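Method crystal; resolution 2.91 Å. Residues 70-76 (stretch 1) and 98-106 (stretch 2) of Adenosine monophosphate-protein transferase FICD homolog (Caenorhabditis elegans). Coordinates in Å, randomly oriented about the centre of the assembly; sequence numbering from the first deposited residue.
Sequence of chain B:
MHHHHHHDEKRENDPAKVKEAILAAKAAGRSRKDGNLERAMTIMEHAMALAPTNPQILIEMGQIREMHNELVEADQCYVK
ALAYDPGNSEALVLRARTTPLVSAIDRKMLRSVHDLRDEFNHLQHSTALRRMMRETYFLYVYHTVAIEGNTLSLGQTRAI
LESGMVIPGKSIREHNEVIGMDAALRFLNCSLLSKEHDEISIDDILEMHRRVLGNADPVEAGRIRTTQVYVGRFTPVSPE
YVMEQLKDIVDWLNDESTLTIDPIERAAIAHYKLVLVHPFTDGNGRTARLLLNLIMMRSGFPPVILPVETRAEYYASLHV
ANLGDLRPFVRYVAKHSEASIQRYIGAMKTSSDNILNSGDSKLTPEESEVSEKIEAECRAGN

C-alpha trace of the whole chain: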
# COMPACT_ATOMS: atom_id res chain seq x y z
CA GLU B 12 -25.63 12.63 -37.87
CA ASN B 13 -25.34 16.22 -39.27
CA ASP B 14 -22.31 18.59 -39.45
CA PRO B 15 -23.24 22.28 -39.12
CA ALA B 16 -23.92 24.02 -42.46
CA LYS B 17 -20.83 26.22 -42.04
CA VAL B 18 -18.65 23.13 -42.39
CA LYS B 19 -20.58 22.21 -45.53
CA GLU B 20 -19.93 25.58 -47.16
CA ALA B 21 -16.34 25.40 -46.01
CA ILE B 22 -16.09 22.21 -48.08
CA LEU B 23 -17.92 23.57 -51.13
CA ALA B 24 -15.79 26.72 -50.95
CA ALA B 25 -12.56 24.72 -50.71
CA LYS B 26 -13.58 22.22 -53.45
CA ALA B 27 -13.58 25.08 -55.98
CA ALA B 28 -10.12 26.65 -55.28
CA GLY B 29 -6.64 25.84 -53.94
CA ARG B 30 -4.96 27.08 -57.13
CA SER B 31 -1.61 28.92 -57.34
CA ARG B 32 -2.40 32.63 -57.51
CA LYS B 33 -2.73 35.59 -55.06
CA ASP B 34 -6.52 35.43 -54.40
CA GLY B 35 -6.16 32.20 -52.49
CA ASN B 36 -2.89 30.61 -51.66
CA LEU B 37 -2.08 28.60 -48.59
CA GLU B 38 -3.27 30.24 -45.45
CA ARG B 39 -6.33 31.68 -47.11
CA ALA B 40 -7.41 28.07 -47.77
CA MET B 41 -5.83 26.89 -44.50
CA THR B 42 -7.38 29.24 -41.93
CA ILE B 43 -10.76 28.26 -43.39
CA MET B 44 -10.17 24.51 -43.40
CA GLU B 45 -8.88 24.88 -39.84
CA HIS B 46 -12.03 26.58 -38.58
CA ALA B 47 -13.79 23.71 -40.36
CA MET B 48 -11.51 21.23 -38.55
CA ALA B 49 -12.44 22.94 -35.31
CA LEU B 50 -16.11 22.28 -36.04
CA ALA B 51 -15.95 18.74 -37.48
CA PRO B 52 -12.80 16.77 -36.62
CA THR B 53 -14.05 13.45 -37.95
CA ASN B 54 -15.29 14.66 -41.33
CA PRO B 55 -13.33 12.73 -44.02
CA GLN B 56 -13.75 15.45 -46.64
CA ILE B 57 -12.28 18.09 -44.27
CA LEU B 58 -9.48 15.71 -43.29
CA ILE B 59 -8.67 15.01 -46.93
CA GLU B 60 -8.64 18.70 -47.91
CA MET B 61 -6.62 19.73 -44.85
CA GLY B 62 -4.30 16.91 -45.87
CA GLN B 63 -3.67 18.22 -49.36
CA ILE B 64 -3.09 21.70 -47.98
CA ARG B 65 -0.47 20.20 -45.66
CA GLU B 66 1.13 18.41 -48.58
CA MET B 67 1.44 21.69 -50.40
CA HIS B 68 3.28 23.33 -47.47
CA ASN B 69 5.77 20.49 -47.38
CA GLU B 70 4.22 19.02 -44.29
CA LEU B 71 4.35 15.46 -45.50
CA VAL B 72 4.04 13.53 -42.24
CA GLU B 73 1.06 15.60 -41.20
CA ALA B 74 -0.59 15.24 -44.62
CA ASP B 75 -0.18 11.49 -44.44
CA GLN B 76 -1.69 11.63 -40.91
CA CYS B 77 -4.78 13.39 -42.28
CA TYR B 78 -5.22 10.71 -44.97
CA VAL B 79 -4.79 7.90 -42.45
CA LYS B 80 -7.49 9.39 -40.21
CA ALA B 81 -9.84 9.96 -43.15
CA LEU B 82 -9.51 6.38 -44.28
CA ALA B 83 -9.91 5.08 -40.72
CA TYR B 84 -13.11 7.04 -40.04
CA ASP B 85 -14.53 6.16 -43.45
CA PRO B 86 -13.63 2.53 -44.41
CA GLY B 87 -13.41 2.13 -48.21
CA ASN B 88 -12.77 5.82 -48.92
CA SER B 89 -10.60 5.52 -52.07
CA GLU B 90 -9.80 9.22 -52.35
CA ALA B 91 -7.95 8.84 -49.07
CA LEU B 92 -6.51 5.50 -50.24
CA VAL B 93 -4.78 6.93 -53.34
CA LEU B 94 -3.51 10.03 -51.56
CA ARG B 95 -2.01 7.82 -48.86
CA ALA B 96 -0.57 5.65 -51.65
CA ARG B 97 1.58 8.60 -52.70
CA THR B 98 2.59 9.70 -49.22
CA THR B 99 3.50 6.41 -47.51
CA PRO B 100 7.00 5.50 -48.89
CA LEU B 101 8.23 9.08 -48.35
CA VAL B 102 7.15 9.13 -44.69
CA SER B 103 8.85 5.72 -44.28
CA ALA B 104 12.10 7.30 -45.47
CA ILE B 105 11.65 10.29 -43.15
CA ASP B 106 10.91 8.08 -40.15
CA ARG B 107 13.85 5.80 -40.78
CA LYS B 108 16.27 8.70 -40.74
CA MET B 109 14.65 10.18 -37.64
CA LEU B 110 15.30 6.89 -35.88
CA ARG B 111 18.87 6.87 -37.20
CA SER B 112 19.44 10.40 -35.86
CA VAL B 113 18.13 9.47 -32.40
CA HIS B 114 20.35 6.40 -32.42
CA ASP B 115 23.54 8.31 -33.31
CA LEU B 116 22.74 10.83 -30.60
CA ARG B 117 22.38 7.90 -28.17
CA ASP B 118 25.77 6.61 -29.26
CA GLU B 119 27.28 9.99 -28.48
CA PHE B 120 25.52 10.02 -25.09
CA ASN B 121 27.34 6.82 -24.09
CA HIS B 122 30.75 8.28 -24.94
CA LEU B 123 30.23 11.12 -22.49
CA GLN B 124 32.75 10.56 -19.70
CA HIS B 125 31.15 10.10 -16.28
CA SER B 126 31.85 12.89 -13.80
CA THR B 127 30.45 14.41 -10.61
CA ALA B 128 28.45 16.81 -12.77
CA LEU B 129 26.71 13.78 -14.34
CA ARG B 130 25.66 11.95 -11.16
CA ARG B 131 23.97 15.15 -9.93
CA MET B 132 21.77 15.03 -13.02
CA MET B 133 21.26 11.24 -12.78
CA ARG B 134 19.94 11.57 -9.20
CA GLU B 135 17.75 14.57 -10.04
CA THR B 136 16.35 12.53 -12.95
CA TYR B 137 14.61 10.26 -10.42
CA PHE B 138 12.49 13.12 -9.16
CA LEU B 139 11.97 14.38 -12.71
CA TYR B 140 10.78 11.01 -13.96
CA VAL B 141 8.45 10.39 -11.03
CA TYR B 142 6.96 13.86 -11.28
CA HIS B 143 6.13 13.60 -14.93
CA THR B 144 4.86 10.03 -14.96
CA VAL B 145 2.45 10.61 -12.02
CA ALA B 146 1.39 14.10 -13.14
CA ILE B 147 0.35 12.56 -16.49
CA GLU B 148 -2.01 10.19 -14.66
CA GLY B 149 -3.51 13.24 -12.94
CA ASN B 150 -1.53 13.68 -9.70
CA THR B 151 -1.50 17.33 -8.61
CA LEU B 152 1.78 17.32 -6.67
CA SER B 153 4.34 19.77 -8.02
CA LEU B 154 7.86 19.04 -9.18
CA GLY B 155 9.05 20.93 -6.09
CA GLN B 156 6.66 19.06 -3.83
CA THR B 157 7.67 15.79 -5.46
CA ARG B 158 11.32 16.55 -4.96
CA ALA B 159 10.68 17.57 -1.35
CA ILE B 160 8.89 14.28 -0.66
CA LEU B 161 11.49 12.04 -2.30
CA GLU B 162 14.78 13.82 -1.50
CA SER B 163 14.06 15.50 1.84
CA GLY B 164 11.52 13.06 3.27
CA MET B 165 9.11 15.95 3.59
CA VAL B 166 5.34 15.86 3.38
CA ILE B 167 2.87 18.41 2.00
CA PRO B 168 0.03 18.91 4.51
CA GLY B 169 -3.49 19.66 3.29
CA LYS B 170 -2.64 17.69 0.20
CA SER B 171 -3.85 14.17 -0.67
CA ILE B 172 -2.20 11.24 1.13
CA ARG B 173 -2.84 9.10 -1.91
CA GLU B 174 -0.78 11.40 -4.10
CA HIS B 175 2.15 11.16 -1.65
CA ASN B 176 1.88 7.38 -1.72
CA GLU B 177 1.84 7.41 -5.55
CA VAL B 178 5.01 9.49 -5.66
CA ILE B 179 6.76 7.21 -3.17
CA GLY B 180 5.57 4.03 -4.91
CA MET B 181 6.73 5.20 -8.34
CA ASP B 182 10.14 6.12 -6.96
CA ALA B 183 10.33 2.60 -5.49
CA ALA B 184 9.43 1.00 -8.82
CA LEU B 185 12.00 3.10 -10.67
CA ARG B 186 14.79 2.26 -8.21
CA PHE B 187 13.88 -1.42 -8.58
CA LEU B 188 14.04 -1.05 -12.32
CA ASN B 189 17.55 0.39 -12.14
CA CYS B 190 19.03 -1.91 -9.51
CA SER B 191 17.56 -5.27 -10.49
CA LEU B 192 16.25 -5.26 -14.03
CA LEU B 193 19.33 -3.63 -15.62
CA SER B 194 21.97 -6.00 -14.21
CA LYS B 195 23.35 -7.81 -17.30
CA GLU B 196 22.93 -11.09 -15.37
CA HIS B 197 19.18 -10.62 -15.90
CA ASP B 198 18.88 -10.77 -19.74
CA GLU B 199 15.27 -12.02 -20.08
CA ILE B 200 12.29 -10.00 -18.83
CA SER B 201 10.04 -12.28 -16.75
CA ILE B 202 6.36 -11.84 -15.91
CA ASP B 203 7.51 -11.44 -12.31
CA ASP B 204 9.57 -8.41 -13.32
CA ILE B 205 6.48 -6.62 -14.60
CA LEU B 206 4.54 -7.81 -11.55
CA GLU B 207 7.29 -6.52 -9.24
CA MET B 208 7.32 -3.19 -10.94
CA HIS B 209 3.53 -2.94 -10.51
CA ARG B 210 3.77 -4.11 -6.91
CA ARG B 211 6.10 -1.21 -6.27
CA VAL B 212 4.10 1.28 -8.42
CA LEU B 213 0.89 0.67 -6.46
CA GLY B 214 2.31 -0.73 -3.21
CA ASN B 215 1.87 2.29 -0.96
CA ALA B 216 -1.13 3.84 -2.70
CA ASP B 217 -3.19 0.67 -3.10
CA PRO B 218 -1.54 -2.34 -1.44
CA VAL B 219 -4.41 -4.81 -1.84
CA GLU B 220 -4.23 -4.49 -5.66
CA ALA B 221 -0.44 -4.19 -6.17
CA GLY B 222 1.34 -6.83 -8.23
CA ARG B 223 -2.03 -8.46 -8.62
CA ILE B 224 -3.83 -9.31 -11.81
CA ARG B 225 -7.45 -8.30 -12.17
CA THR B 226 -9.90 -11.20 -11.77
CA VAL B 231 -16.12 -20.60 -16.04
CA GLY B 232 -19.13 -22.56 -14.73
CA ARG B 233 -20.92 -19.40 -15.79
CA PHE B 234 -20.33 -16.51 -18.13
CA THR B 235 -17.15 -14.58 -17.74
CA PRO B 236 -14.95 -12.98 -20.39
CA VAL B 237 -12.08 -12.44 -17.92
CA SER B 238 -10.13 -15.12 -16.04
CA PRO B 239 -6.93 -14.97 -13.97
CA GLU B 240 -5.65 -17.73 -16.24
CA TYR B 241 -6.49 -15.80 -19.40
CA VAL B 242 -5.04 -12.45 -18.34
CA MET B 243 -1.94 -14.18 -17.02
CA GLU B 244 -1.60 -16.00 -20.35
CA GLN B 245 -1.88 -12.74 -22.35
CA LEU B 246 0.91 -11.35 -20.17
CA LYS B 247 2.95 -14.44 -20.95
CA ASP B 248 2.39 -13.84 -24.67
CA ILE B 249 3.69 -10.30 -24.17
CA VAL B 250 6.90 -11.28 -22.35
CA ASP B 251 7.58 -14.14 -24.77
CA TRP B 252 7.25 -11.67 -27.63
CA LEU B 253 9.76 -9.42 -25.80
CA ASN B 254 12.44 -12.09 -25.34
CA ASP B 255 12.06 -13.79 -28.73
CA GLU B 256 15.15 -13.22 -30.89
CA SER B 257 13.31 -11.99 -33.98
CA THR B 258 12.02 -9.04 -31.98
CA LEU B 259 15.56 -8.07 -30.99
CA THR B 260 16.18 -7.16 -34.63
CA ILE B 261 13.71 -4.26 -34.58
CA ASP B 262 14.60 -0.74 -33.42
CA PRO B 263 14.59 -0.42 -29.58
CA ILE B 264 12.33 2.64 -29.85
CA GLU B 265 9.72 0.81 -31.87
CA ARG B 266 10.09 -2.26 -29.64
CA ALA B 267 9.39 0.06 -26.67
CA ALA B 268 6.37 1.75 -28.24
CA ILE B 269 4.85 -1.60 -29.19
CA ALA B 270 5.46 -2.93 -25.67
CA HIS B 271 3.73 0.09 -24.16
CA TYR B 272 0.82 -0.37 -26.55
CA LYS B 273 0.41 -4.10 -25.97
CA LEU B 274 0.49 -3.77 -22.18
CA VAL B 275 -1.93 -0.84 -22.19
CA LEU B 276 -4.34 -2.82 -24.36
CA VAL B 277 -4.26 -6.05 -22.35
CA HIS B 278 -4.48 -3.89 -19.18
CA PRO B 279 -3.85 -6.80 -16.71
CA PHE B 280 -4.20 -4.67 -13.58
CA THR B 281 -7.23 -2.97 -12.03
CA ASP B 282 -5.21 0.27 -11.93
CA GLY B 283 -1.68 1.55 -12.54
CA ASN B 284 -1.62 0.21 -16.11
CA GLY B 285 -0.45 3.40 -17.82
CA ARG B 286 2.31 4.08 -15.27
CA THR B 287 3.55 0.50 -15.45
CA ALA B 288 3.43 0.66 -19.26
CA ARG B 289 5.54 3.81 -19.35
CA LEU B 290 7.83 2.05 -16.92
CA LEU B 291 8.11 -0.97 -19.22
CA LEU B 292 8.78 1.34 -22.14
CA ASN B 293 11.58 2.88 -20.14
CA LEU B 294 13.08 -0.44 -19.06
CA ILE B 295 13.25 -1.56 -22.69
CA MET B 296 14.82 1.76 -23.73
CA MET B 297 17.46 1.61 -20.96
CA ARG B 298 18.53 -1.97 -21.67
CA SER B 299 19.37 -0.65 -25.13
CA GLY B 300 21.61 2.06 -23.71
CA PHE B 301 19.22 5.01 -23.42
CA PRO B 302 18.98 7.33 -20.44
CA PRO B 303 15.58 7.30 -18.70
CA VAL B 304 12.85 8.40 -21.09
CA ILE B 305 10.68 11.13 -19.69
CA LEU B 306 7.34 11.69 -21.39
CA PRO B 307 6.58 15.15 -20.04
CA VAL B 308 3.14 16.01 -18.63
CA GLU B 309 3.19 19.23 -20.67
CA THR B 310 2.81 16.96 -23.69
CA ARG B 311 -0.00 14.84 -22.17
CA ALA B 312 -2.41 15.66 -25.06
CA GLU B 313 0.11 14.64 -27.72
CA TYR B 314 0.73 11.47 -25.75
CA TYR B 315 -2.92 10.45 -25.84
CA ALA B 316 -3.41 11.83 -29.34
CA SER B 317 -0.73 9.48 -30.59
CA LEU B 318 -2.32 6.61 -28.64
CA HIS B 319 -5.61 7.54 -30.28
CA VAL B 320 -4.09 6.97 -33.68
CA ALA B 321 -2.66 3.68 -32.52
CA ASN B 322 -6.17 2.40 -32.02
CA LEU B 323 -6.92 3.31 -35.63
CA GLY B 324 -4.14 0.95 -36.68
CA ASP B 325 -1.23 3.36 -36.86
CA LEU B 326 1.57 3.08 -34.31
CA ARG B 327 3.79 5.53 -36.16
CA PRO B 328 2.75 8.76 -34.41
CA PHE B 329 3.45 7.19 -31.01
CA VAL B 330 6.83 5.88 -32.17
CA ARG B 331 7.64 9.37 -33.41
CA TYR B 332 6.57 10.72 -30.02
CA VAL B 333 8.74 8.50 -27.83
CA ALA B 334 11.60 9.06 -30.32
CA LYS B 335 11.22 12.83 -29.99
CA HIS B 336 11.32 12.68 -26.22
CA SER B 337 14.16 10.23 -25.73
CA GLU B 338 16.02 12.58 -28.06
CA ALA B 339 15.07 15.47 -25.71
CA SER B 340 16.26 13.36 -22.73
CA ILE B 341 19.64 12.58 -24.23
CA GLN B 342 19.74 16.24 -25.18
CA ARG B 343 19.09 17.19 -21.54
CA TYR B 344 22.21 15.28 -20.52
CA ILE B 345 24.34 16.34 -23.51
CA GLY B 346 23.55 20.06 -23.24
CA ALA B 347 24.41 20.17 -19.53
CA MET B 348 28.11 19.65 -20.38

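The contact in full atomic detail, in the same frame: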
# COMPACT_ATOMS: atom_id res chain seq x y z
N GLU B 70 4.47 19.70 -45.53
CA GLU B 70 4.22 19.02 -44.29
C GLU B 70 3.69 17.62 -44.66
O GLU B 70 2.49 17.34 -44.75
CB GLU B 70 3.26 19.83 -43.40
CG GLU B 70 3.93 21.09 -42.87
CD GLU B 70 3.09 21.85 -41.85
OE1 GLU B 70 2.04 22.43 -42.23
OE2 GLU B 70 3.49 21.88 -40.66
N LEU B 71 4.64 16.75 -44.95
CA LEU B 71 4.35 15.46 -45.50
C LEU B 71 3.79 14.53 -44.43
O LEU B 71 2.76 13.89 -44.64
CB LEU B 71 5.61 14.88 -46.11
CG LEU B 71 5.48 14.06 -47.38
CD1 LEU B 71 4.54 14.72 -48.37
CD2 LEU B 71 6.87 13.97 -47.94
N VAL B 72 4.44 14.47 -43.28
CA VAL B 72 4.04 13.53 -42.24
C VAL B 72 2.66 13.90 -41.72
O VAL B 72 1.83 13.02 -41.43
CB VAL B 72 5.07 13.51 -41.09
CG1 VAL B 72 4.63 12.54 -39.99
CG2 VAL B 72 6.43 13.11 -41.61
N GLU B 73 2.37 15.19 -41.67
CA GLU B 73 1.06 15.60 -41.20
C GLU B 73 -0.03 15.32 -42.26
O GLU B 73 -1.15 14.91 -41.92
CB GLU B 73 1.08 17.07 -40.80
CG GLU B 73 -0.10 17.42 -39.91
CD GLU B 73 -0.10 16.59 -38.62
OE1 GLU B 73 1.00 16.18 -38.16
OE2 GLU B 73 -1.21 16.32 -38.10
N ALA B 74 0.33 15.51 -43.53
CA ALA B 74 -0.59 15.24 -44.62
C ALA B 74 -1.00 13.77 -44.60
O ALA B 74 -2.21 13.42 -44.63
CB ALA B 74 0.05 15.58 -45.94
N ASP B 75 0.02 12.92 -44.58
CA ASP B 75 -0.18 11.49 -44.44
C ASP B 75 -1.07 11.16 -43.22
O ASP B 75 -1.95 10.31 -43.31
CB ASP B 75 1.17 10.79 -44.33
CG ASP B 75 1.04 9.33 -44.01
OD1 ASP B 75 0.91 8.99 -42.81
OD2 ASP B 75 1.08 8.51 -44.96
N GLN B 76 -0.85 11.84 -42.10
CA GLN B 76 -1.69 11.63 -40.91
C GLN B 76 -3.18 11.94 -41.15
O GLN B 76 -4.07 11.21 -40.69
CB GLN B 76 -1.13 12.43 -39.75
CG GLN B 76 -0.03 11.65 -39.09
CD GLN B 76 -0.53 10.31 -38.61
OE1 GLN B 76 -1.43 10.25 -37.79
NE2 GLN B 76 0.03 9.22 -39.15
N THR B 98 1.81 9.21 -50.37
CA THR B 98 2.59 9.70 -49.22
C THR B 98 3.41 8.66 -48.45
O THR B 98 4.47 8.98 -47.92
CB THR B 98 1.67 10.37 -48.21
OG1 THR B 98 0.64 9.45 -47.84
CG2 THR B 98 1.05 11.61 -48.80
N THR B 99 2.94 7.42 -48.41
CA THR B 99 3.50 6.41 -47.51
C THR B 99 5.03 6.12 -47.61
O THR B 99 5.73 6.17 -46.59
CB THR B 99 2.71 5.09 -47.68
OG1 THR B 99 1.41 5.26 -47.12
CG2 THR B 99 3.39 3.92 -47.01
N PRO B 100 5.56 5.83 -48.83
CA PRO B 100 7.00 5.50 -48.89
C PRO B 100 7.92 6.68 -48.48
O PRO B 100 8.98 6.47 -47.86
CB PRO B 100 7.21 5.10 -50.35
CG PRO B 100 6.11 5.72 -51.09
CD PRO B 100 4.94 5.77 -50.16
N LEU B 101 7.51 7.90 -48.81
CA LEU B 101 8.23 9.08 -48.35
C LEU B 101 8.30 9.17 -46.81
O LEU B 101 9.39 9.33 -46.24
CB LEU B 101 7.59 10.36 -48.91
CG LEU B 101 7.49 10.51 -50.43
CD1 LEU B 101 6.80 11.82 -50.78
CD2 LEU B 101 8.86 10.42 -51.10
N VAL B 102 7.14 9.07 -46.15
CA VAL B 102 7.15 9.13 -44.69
C VAL B 102 7.97 7.98 -44.10
O VAL B 102 8.59 8.15 -43.05
CB VAL B 102 5.73 9.17 -44.06
CG1 VAL B 102 4.82 10.14 -44.81
CG2 VAL B 102 5.12 7.80 -43.97
N SER B 103 7.98 6.81 -44.75
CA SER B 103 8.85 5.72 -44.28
C SER B 103 10.32 6.13 -44.30
O SER B 103 11.08 5.83 -43.36
CB SER B 103 8.69 4.45 -45.12
OG SER B 103 7.46 3.81 -44.87
N ALA B 104 10.73 6.82 -45.38
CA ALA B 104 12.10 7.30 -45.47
C ALA B 104 12.43 8.28 -44.33
O ALA B 104 13.44 8.13 -43.60
CB ALA B 104 12.33 7.96 -46.82
N ILE B 105 11.55 9.27 -44.19
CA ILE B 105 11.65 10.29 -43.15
C ILE B 105 11.79 9.68 -41.75
O ILE B 105 12.70 10.04 -40.98
CB ILE B 105 10.41 11.21 -43.19
CG1 ILE B 105 10.36 11.95 -44.53
CG2 ILE B 105 10.44 12.20 -42.03
CD1 ILE B 105 9.15 12.83 -44.72
N ASP B 106 10.90 8.76 -41.43
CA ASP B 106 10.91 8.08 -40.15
C ASP B 106 12.18 7.30 -39.92
O ASP B 106 12.73 7.31 -38.81
CB ASP B 106 9.71 7.15 -40.02
CG ASP B 106 8.44 7.89 -39.71
OD1 ASP B 106 8.54 9.05 -39.23
OD2 ASP B 106 7.33 7.33 -39.92

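The contact joins two helices through mostly apolar side chains, yet a buried aspartate sits at one end of it. Asp-75 points toward the second helix, and its OD2 lies 3.1 Å from OG1 of Thr-98. The distance suits a hydrogen bond with the threonine hydroxyl as donor, but that proton has another acceptor within reach, so the bond is not settled. The other carboxylate oxygen of Asp-75, OD1, is hydrogen-bonded elsewhere in the structure. CB of Asp-75 also packs 3.7 Å from CG1 of Val-102.

Val-102 points toward the first helix. CG1 of Val-102 is 4.3 Å from CA of Val-72, so this methyl meets backbone as well as side chain. The CA atoms of Val-72 and Val-102 are 5.9 Å apart, which leaves little space between the backbones here.

Leu-71 and Val-72 supply the rest of the apolar packing. CD2 of Leu-71 lies 3.6 Å from CD1 of Leu-101 and 4.1 Å from CD1 of Ile-105. CG2 of Val-72 is also 4.1 Å from CD1 of Ile-105. One isoleucine methyl thus touches both residues.

Thr-98, Leu-101, Val-102 and Ile-105 follow the spacing of helical turns, which places them on one face. The helix axes run at 133° to each other.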